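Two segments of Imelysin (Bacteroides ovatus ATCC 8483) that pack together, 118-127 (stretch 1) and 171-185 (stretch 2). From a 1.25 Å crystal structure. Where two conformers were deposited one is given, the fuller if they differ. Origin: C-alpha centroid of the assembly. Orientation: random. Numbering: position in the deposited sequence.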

ATOM      1  N   SER A 118      13.398  -5.770   2.369  1.00 10.78           N
ATOM      2  CA  SER A 118      13.892  -5.348   1.065  1.00 11.11           C
ATOM      3  C   SER A 118      14.569  -3.967   1.110  1.00 11.08           C
ATOM      4  O   SER A 118      14.871  -3.376   0.075  1.00 11.76           O
ATOM      5  CB  SER A 118      12.723  -5.335   0.071  1.00 11.00           C
ATOM      6  OG  SER A 118      11.690  -4.542   0.552  1.00 11.23           O
ATOM      7  N   TRP A 119      14.758  -3.430   2.319  1.00 11.06           N
ATOM      8  CA  TRP A 119      15.272  -2.051   2.535  1.00 11.36           C
ATOM      9  C   TRP A 119      14.454  -1.031   1.741  1.00 11.93           C
ATOM     10  O   TRP A 119      14.972  -0.069   1.161  1.00 13.51           O
ATOM     11  CB  TRP A 119      16.757  -1.952   2.191  1.00 12.83           C
ATOM     12  CG  TRP A 119      17.699  -2.522   3.194  1.00 13.20           C
ATOM     13  CD1 TRP A 119      17.411  -3.373   4.201  1.00 14.35           C
ATOM     14  CD2 TRP A 119      19.098  -2.273   3.266  1.00 12.98           C
ATOM     15  NE1 TRP A 119      18.537  -3.678   4.904  1.00 15.10           N
ATOM     16  CE2 TRP A 119      19.590  -3.002   4.358  1.00 12.16           C
ATOM     17  CE3 TRP A 119      19.984  -1.467   2.528  1.00 16.55           C
ATOM     18  CZ2 TRP A 119      20.958  -2.986   4.722  1.00 15.06           C
ATOM     19  CZ3 TRP A 119      21.343  -1.427   2.912  1.00 18.16           C
ATOM     20  CH2 TRP A 119      21.806  -2.183   4.000  1.00 18.88           C
ATOM     21  N   HIS A 120      13.161  -1.273   1.696  1.00 11.46           N
ATOM     22  CA  HIS A 120      12.229  -0.529   0.848  1.00 11.00           C
ATOM     23  C   HIS A 120      11.339   0.444   1.632  1.00 10.18           C
ATOM     24  O   HIS A 120      10.466   1.097   1.062  1.00 10.87           O
ATOM     25  CB  HIS A 120      11.431  -1.602   0.064  1.00 11.54           C
ATOM     26  CG  HIS A 120      10.309  -1.079  -0.761  1.00 11.65           C
ATOM     27  ND1 HIS A 120      10.513  -0.323  -1.896  1.00 11.85           N
ATOM     28  CD2 HIS A 120       8.978  -1.250  -0.647  1.00 14.00           C
ATOM     29  CE1 HIS A 120       9.336  -0.007  -2.415  1.00 12.41           C
ATOM     30  NE2 HIS A 120       8.389  -0.582  -1.687  1.00 13.27           N
ATOM     31  N   SER A 121      11.508   0.540   2.949  1.00 10.57           N
ATOM     32  CA  SER A 121      10.582   1.345   3.769  0.60 10.11           C
ATOM     33  C   SER A 121      10.497   2.801   3.302  1.00  9.63           C
ATOM     34  O   SER A 121       9.412   3.339   3.200  1.00 10.80           O
ATOM     35  CB  SER A 121      10.925   1.287   5.280  0.60  9.32           C
ATOM     36  OG  SER A 121      12.167   1.853   5.584  0.60  9.70           O
ATOM     37  N   ARG A 122      11.640   3.450   3.067  1.00 10.60           N
ATOM     38  CA  ARG A 122      11.595   4.838   2.611  1.00 10.16           C
ATOM     39  C   ARG A 122      10.721   4.992   1.365  1.00  9.56           C
ATOM     40  O   ARG A 122       9.883   5.865   1.289  1.00 11.56           O
ATOM     41  CB  ARG A 122      13.001   5.373   2.320  1.00 10.41           C
ATOM     42  CG  ARG A 122      13.807   5.685   3.573  1.00 12.53           C
ATOM     43  CD  ARG A 122      15.304   5.809   3.311  1.00 12.33           C
ATOM     44  NE  ARG A 122      15.596   6.864   2.331  1.00 13.16           N
ATOM     45  CZ  ARG A 122      15.779   6.689   1.028  1.00 15.90           C
ATOM     46  NH1 ARG A 122      15.775   5.489   0.474  1.00 15.13           N
ATOM     47  NH2 ARG A 122      15.980   7.756   0.238  1.00 16.52           N
ATOM     48  N   ASP A 123      10.974   4.145   0.372  1.00 11.48           N
ATOM     49  CA  ASP A 123      10.275   4.263  -0.887  1.00 11.74           C
ATOM     50  C   ASP A 123       8.793   3.917  -0.744  1.00 10.62           C
ATOM     51  O   ASP A 123       7.944   4.560  -1.341  1.00 11.45           O
ATOM     52  CB  ASP A 123      10.966   3.414  -1.958  1.00 11.32           C
ATOM     53  CG  ASP A 123      12.289   3.990  -2.437  1.00 15.87           C
ATOM     54  OD1 ASP A 123      12.542   5.190  -2.206  1.00 16.82           O
ATOM     55  OD2 ASP A 123      13.049   3.212  -3.065  1.00 19.23           O
ATOM     56  N   ASP A 124       8.490   2.901   0.072  1.00 10.26           N
ATOM     57  CA  ASP A 124       7.130   2.518   0.401  1.00  9.12           C
ATOM     58  C   ASP A 124       6.378   3.726   0.961  1.00 10.87           C
ATOM     59  O   ASP A 124       5.332   4.137   0.449  1.00  9.64           O
ATOM     60  CB  ASP A 124       7.256   1.365   1.405  1.00  9.56           C
ATOM     61  CG  ASP A 124       5.950   0.894   2.010  1.00 10.10           C
ATOM     62  OD1 ASP A 124       4.850   1.409   1.743  1.00 12.20           O
ATOM     63  OD2 ASP A 124       6.029  -0.086   2.810  1.00 13.38           O
ATOM     64  N   TYR A 125       6.929   4.313   2.018  1.00 10.30           N
ATOM     65  CA  TYR A 125       6.200   5.359   2.735  1.00 10.09           C
ATOM     66  C   TYR A 125       6.086   6.616   1.874  1.00 10.02           C
ATOM     67  O   TYR A 125       5.080   7.328   1.943  1.00 11.42           O
ATOM     68  CB  TYR A 125       6.828   5.691   4.094  1.00 10.71           C
ATOM     69  CG  TYR A 125       7.158   4.512   5.007  1.00 11.78           C
ATOM     70  CD1 TYR A 125       6.595   3.237   4.830  1.00 12.74           C
ATOM     71  CD2 TYR A 125       8.064   4.691   6.044  1.00 11.68           C
ATOM     72  CE1 TYR A 125       6.974   2.172   5.638  1.00 11.21           C
ATOM     73  CE2 TYR A 125       8.432   3.643   6.851  1.00 13.18           C
ATOM     74  CZ  TYR A 125       7.885   2.383   6.659  1.00 11.90           C
ATOM     75  OH  TYR A 125       8.337   1.352   7.477  1.00 12.99           O
ATOM     76  N   THR A 126       7.115   6.877   1.069  1.00 10.15           N
ATOM     77  CA  THR A 126       7.088   7.989   0.125  1.00 11.00           C
ATOM     78  C   THR A 126       5.973   7.780  -0.905  1.00 10.25           C
ATOM     79  O   THR A 126       5.208   8.708  -1.206  1.00 11.38           O
ATOM     80  CB  THR A 126       8.440   8.172  -0.568  1.00 11.78           C
ATOM     81  OG1 THR A 126       9.451   8.368   0.407  1.00 12.25           O
ATOM     82  CG2 THR A 126       8.453   9.368  -1.508  1.00 14.24           C
ATOM     83  N   ASN A 127       5.856   6.549  -1.428  1.00  9.53           N
ATOM     84  CA  ASN A 127       4.745   6.230  -2.341  1.00 10.33           C
ATOM     85  C   ASN A 127       3.395   6.427  -1.701  1.00 10.67           C
ATOM     86  O   ASN A 127       2.454   6.871  -2.350  1.00 10.65           O
ATOM     87  CB  ASN A 127       4.877   4.798  -2.869  1.00 10.24           C
ATOM     88  CG  ASN A 127       5.906   4.666  -3.968  1.00 11.50           C
ATOM     89  OD1 ASN A 127       6.302   5.650  -4.598  1.00 13.43           O
ATOM     90  ND2 ASN A 127       6.368   3.435  -4.200  1.00 12.08           N
ATOM     91  N   ALA A 171       6.543  16.341   3.095  1.00 16.06           N
ATOM     92  CA  ALA A 171       6.506  14.998   3.694  1.00 12.90           C
ATOM     93  C   ALA A 171       7.243  13.982   2.824  1.00 13.16           C
ATOM     94  O   ALA A 171       8.036  13.178   3.335  1.00 14.84           O
ATOM     95  CB  ALA A 171       5.074  14.577   3.986  1.00 14.66           C
ATOM     96  N   ALA A 172       6.979  13.972   1.522  1.00 13.14           N
ATOM     97  CA  ALA A 172       7.679  13.060   0.638  1.00 13.33           C
ATOM     98  C   ALA A 172       9.195  13.249   0.694  1.00 13.87           C
ATOM     99  O   ALA A 172       9.973  12.295   0.816  1.00 15.27           O
ATOM    100  CB  ALA A 172       7.150  13.160  -0.798  1.00 14.39           C
ATOM    101  N   LYS A 173       9.644  14.494   0.620  0.60 15.20           N
ATOM    102  CA  LYS A 173      11.075  14.751   0.632  0.60 14.72           C
ATOM    103  C   LYS A 173      11.664  14.428   2.013  0.60 14.59           C
ATOM    104  O   LYS A 173      12.785  13.953   2.082  0.60 14.67           O
ATOM    105  CB  LYS A 173      11.364  16.202   0.215  0.60 13.18           C
ATOM    106  CG  LYS A 173      12.845  16.567   0.109  0.60 17.28           C
ATOM    107  CD  LYS A 173      13.624  15.701  -0.881  0.60 23.38           C
ATOM    108  CE  LYS A 173      14.893  16.417  -1.404  0.60 28.71           C
ATOM    109  NZ  LYS A 173      15.772  16.962  -0.331  0.60 28.66           N
ATOM    110  N   ALA A 174      10.938  14.691   3.090  1.00 14.72           N
ATOM    111  CA  ALA A 174      11.465  14.359   4.430  1.00 14.37           C
ATOM    112  C   ALA A 174      11.680  12.843   4.594  1.00 15.33           C
ATOM    113  O   ALA A 174      12.696  12.405   5.138  1.00 15.67           O
ATOM    114  CB  ALA A 174      10.551  14.864   5.512  1.00 16.09           C
ATOM    115  N   ILE A 175      10.763  12.037   4.062  1.00 14.09           N
ATOM    116  CA  ILE A 175      10.940  10.575   4.150  1.00 12.25           C
ATOM    117  C   ILE A 175      12.146  10.164   3.314  1.00 12.76           C
ATOM    118  O   ILE A 175      12.983   9.366   3.749  1.00 13.89           O
ATOM    119  CB  ILE A 175       9.673   9.855   3.722  1.00 11.90           C
ATOM    120  CG1 ILE A 175       8.520  10.146   4.697  1.00 12.63           C
ATOM    121  CG2 ILE A 175       9.954   8.321   3.629  1.00 12.12           C
ATOM    122  CD1 ILE A 175       7.130   9.833   4.129  1.00 13.48           C
ATOM    123  N   GLN A 176      12.274  10.711   2.107  1.00 13.77           N
ATOM    124  CA  GLN A 176      13.430  10.394   1.273  1.00 13.74           C
ATOM    125  C   GLN A 176      14.763  10.823   1.877  1.00 15.39           C
ATOM    126  O   GLN A 176      15.780  10.202   1.609  1.00 16.76           O
ATOM    127  CB  GLN A 176      13.273  11.002  -0.133  1.00 14.46           C
ATOM    128  CG  GLN A 176      12.199  10.287  -0.953  1.00 14.16           C
ATOM    129  CD  GLN A 176      12.667   8.942  -1.417  1.00 14.92           C
ATOM    130  OE1 GLN A 176      13.693   8.824  -2.094  1.00 16.73           O
ATOM    131  NE2 GLN A 176      11.966   7.890  -1.001  1.00 14.66           N
ATOM    132  N   ASP A 177      14.719  11.876   2.678  0.60 14.06           N
ATOM    133  CA  ASP A 177      15.927  12.353   3.328  0.60 16.03           C
ATOM    134  C   ASP A 177      16.460  11.417   4.400  0.60 15.19           C
ATOM    135  O   ASP A 177      17.682  11.488   4.715  0.60 13.82           O
ATOM    136  CB  ASP A 177      15.735  13.757   3.912  0.60 15.50           C
ATOM    137  CG  ASP A 177      15.884  14.842   2.861  0.60 15.60           C
ATOM    138  OD1 ASP A 177      16.454  14.561   1.797  0.60 13.30           O
ATOM    139  OD2 ASP A 177      15.437  15.977   3.112  0.60 16.98           O
ATOM    140  N   ILE A 178      15.592  10.548   4.943  1.00 15.89           N
ATOM    141  CA  ILE A 178      16.065   9.590   5.939  1.00 14.99           C
ATOM    142  C   ILE A 178      17.188   8.811   5.281  1.00 15.29           C
ATOM    143  O   ILE A 178      17.055   8.356   4.144  1.00 15.99           O
ATOM    144  CB  ILE A 178      14.952   8.626   6.388  1.00 13.23           C
ATOM    145  CG1 ILE A 178      13.802   9.358   7.089  1.00 15.73           C
ATOM    146  CG2 ILE A 178      15.554   7.513   7.295  1.00 14.89           C
ATOM    147  CD1 ILE A 178      12.542   8.510   7.379  1.00 15.09           C
ATOM    148  N   PRO A 179      18.345   8.647   5.966  1.00 16.29           N
ATOM    149  CA  PRO A 179      19.392   7.876   5.311  1.00 16.02           C
ATOM    150  C   PRO A 179      18.945   6.425   5.032  1.00 14.35           C
ATOM    151  O   PRO A 179      18.290   5.795   5.864  1.00 15.43           O
ATOM    152  CB  PRO A 179      20.578   7.931   6.317  1.00 16.76           C
ATOM    153  CG  PRO A 179      20.310   9.136   7.131  1.00 18.08           C
ATOM    154  CD  PRO A 179      18.805   9.261   7.228  1.00 16.53           C
ATOM    155  N   GLN A 180      19.293   5.937   3.861  1.00 15.93           N
ATOM    156  CA  GLN A 180      18.943   4.583   3.454  1.00 15.38           C
ATOM    157  C   GLN A 180      19.838   3.575   4.165  1.00 15.45           C
ATOM    158  O   GLN A 180      21.049   3.729   4.153  1.00 16.71           O
ATOM    159  CB  GLN A 180      19.100   4.452   1.926  1.00 16.88           C
ATOM    160  CG  GLN A 180      19.019   3.054   1.341  1.00 16.69           C
ATOM    161  CD  GLN A 180      17.639   2.444   1.375  1.00 14.01           C
ATOM    162  OE1 GLN A 180      16.684   3.034   1.913  1.00 14.43           O
ATOM    163  NE2 GLN A 180      17.507   1.275   0.753  1.00 17.97           N
ATOM    164  N   PRO A 181      19.258   2.518   4.766  1.00 13.55           N
ATOM    165  CA  PRO A 181      17.844   2.249   4.958  1.00 11.69           C
ATOM    166  C   PRO A 181      17.345   2.827   6.267  1.00 11.16           C
ATOM    167  O   PRO A 181      18.080   2.910   7.244  1.00 12.79           O
ATOM    168  CB  PRO A 181      17.821   0.719   5.008  1.00 12.46           C
ATOM    169  CG  PRO A 181      19.139   0.384   5.708  1.00 12.07           C
ATOM    170  CD  PRO A 181      20.110   1.383   5.205  1.00 13.01           C
ATOM    171  N   PHE A 182      16.074   3.149   6.311  1.00 11.44           N
ATOM    172  CA  PHE A 182      15.455   3.667   7.532  1.00 11.73           C
ATOM    173  C   PHE A 182      15.730   2.728   8.700  1.00 12.16           C
ATOM    174  O   PHE A 182      16.005   3.185   9.807  1.00 12.06           O
ATOM    175  CB  PHE A 182      13.940   3.884   7.310  1.00 11.58           C
ATOM    176  CG  PHE A 182      13.139   4.105   8.550  1.00 10.92           C
ATOM    177  CD1 PHE A 182      13.507   5.034   9.518  1.00 12.70           C
ATOM    178  CD2 PHE A 182      11.939   3.412   8.717  1.00 10.16           C
ATOM    179  CE1 PHE A 182      12.709   5.206  10.636  1.00 11.69           C
ATOM    180  CE2 PHE A 182      11.150   3.583   9.822  1.00 12.31           C
ATOM    181  CZ  PHE A 182      11.534   4.483  10.803  1.00 12.33           C
ATOM    182  N   ARG A 183      15.656   1.421   8.492  1.00 11.77           N
ATOM    183  CA  ARG A 183      15.826   0.499   9.607  0.60 12.70           C
ATOM    184  C   ARG A 183      17.161   0.663  10.338  1.00 13.37           C
ATOM    185  O   ARG A 183      17.234   0.353  11.522  1.00 13.87           O
ATOM    186  CB  ARG A 183      15.640  -0.941   9.139  0.60 14.17           C
ATOM    187  CG  ARG A 183      15.802  -1.964  10.244  0.60 17.58           C
ATOM    188  CD  ARG A 183      15.817  -3.308   9.668  0.60 18.46           C
ATOM    189  NE  ARG A 183      15.880  -4.388  10.641  0.60 16.31           N
ATOM    190  CZ  ARG A 183      16.967  -5.117  10.919  0.60 17.46           C
ATOM    191  NH1 ARG A 183      18.144  -4.848  10.391  0.60 16.75           N
ATOM    192  NH2 ARG A 183      16.877  -6.115  11.788  0.60 17.83           N
ATOM    193  N   ASN A 184      18.190   1.152   9.650  1.00 12.60           N
ATOM    194  CA  ASN A 184      19.509   1.370  10.282  1.00 14.03           C
ATOM    195  C   ASN A 184      19.722   2.790  10.777  1.00 13.13           C
ATOM    196  O   ASN A 184      20.810   3.117  11.271  1.00 15.31           O
ATOM    197  CB  ASN A 184      20.666   1.008   9.333  1.00 16.08           C
ATOM    198  CG  ASN A 184      20.778  -0.479   9.074  1.00 17.81           C
ATOM    199  OD1 ASN A 184      20.175  -1.261   9.765  1.00 18.50           O
ATOM    200  ND2 ASN A 184      21.554  -0.864   8.050  1.00 20.41           N
ATOM    201  N   HIS A 185      18.704   3.632  10.622  1.00 12.74           N
ATOM    202  CA  HIS A 185      18.770   5.051  10.999  1.00 12.99           C
ATOM    203  C   HIS A 185      17.519   5.530  11.725  1.00 12.34           C
ATOM    204  O   HIS A 185      17.104   6.683  11.591  1.00 13.05           O
ATOM    205  CB  HIS A 185      19.012   5.883   9.738  1.00 13.41           C
ATOM    206  CG  HIS A 185      20.284   5.545   9.069  1.00 14.04           C
ATOM    207  ND1 HIS A 185      20.386   4.656   8.026  1.00 16.71           N
ATOM    208  CD2 HIS A 185      21.540   5.955   9.342  1.00 15.43           C
ATOM    209  CE1 HIS A 185      21.657   4.527   7.690  1.00 17.39           C
ATOM    210  NE2 HIS A 185      22.375   5.310   8.468  1.00 21.44           N
TER
HETATM  211  O   HOH W   1      14.595   2.228   3.699  1.00 11.69           O
HETATM  212  O   HOH W   2      15.164   6.064  -2.386  1.00 24.75           O

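Helices 121-127 and 171-177 of imelysin run antiparallel, their axes 8.9 Å apart at closest approach, and the loop after the second helix folds along the start of the first; together the two stretches bury 822 Å². The helices come close where side chains are small: the CA atoms of T126 and A172 lie 5.1 Å apart, and T126 CG2 rests 4.1 Å from A172 CB. Next to this pair, I175 presents its branched side chain to stretch 1, with I175 CG2 3.4 Å from R122 O, 3.3 Å from T126 OG1 and 4.1 Å from Y125 CB. T126 OG1 bonds back to R122 O (2.7 Å), and Q176 NE2 donates to T126 OG1 (2.9 Å) and D123 OD1 (3.0 Å). Although its CB points away, Q176 folds back through m chi1 and chi2 to reach both acceptors.

R122, the most extensively covered residue, fills the hollow where the second helix gives way to loop. Its guanidinium lies between Q180 CB over one face and Q176 NE2 over the other. R122 NH2 donates to Q176 O (2.8 Å), R122 NH1 to Q180 OE1 (3.0 Å), and R122 NE weakly to I178 O (2.8 Å), so a long, multi-donor side chain serves the backbone carbonyls of Q176 and I178 where the helix ends, and the side-chain amide of Q180 in the loop beyond. Water 2 links R122 NH1, D123 OD1 and Q176 OE1; water 1 joins the backbone nitrogens of R122 and F182 to Q180 OE1.

Further along, P181, which follows a cis peptide bond, sets its CG over the face of the W119 six-membered ring, 3.6 Å from the centroid: a CH-pi contact between a compact bump and a broad flat surface. Q180 NE2 secures this end by donating to W119 O (2.9 Å). F182 turns inward, its CB 3.2 Å from S121 OG and its CD2 4.0 Å from Y125 CE2.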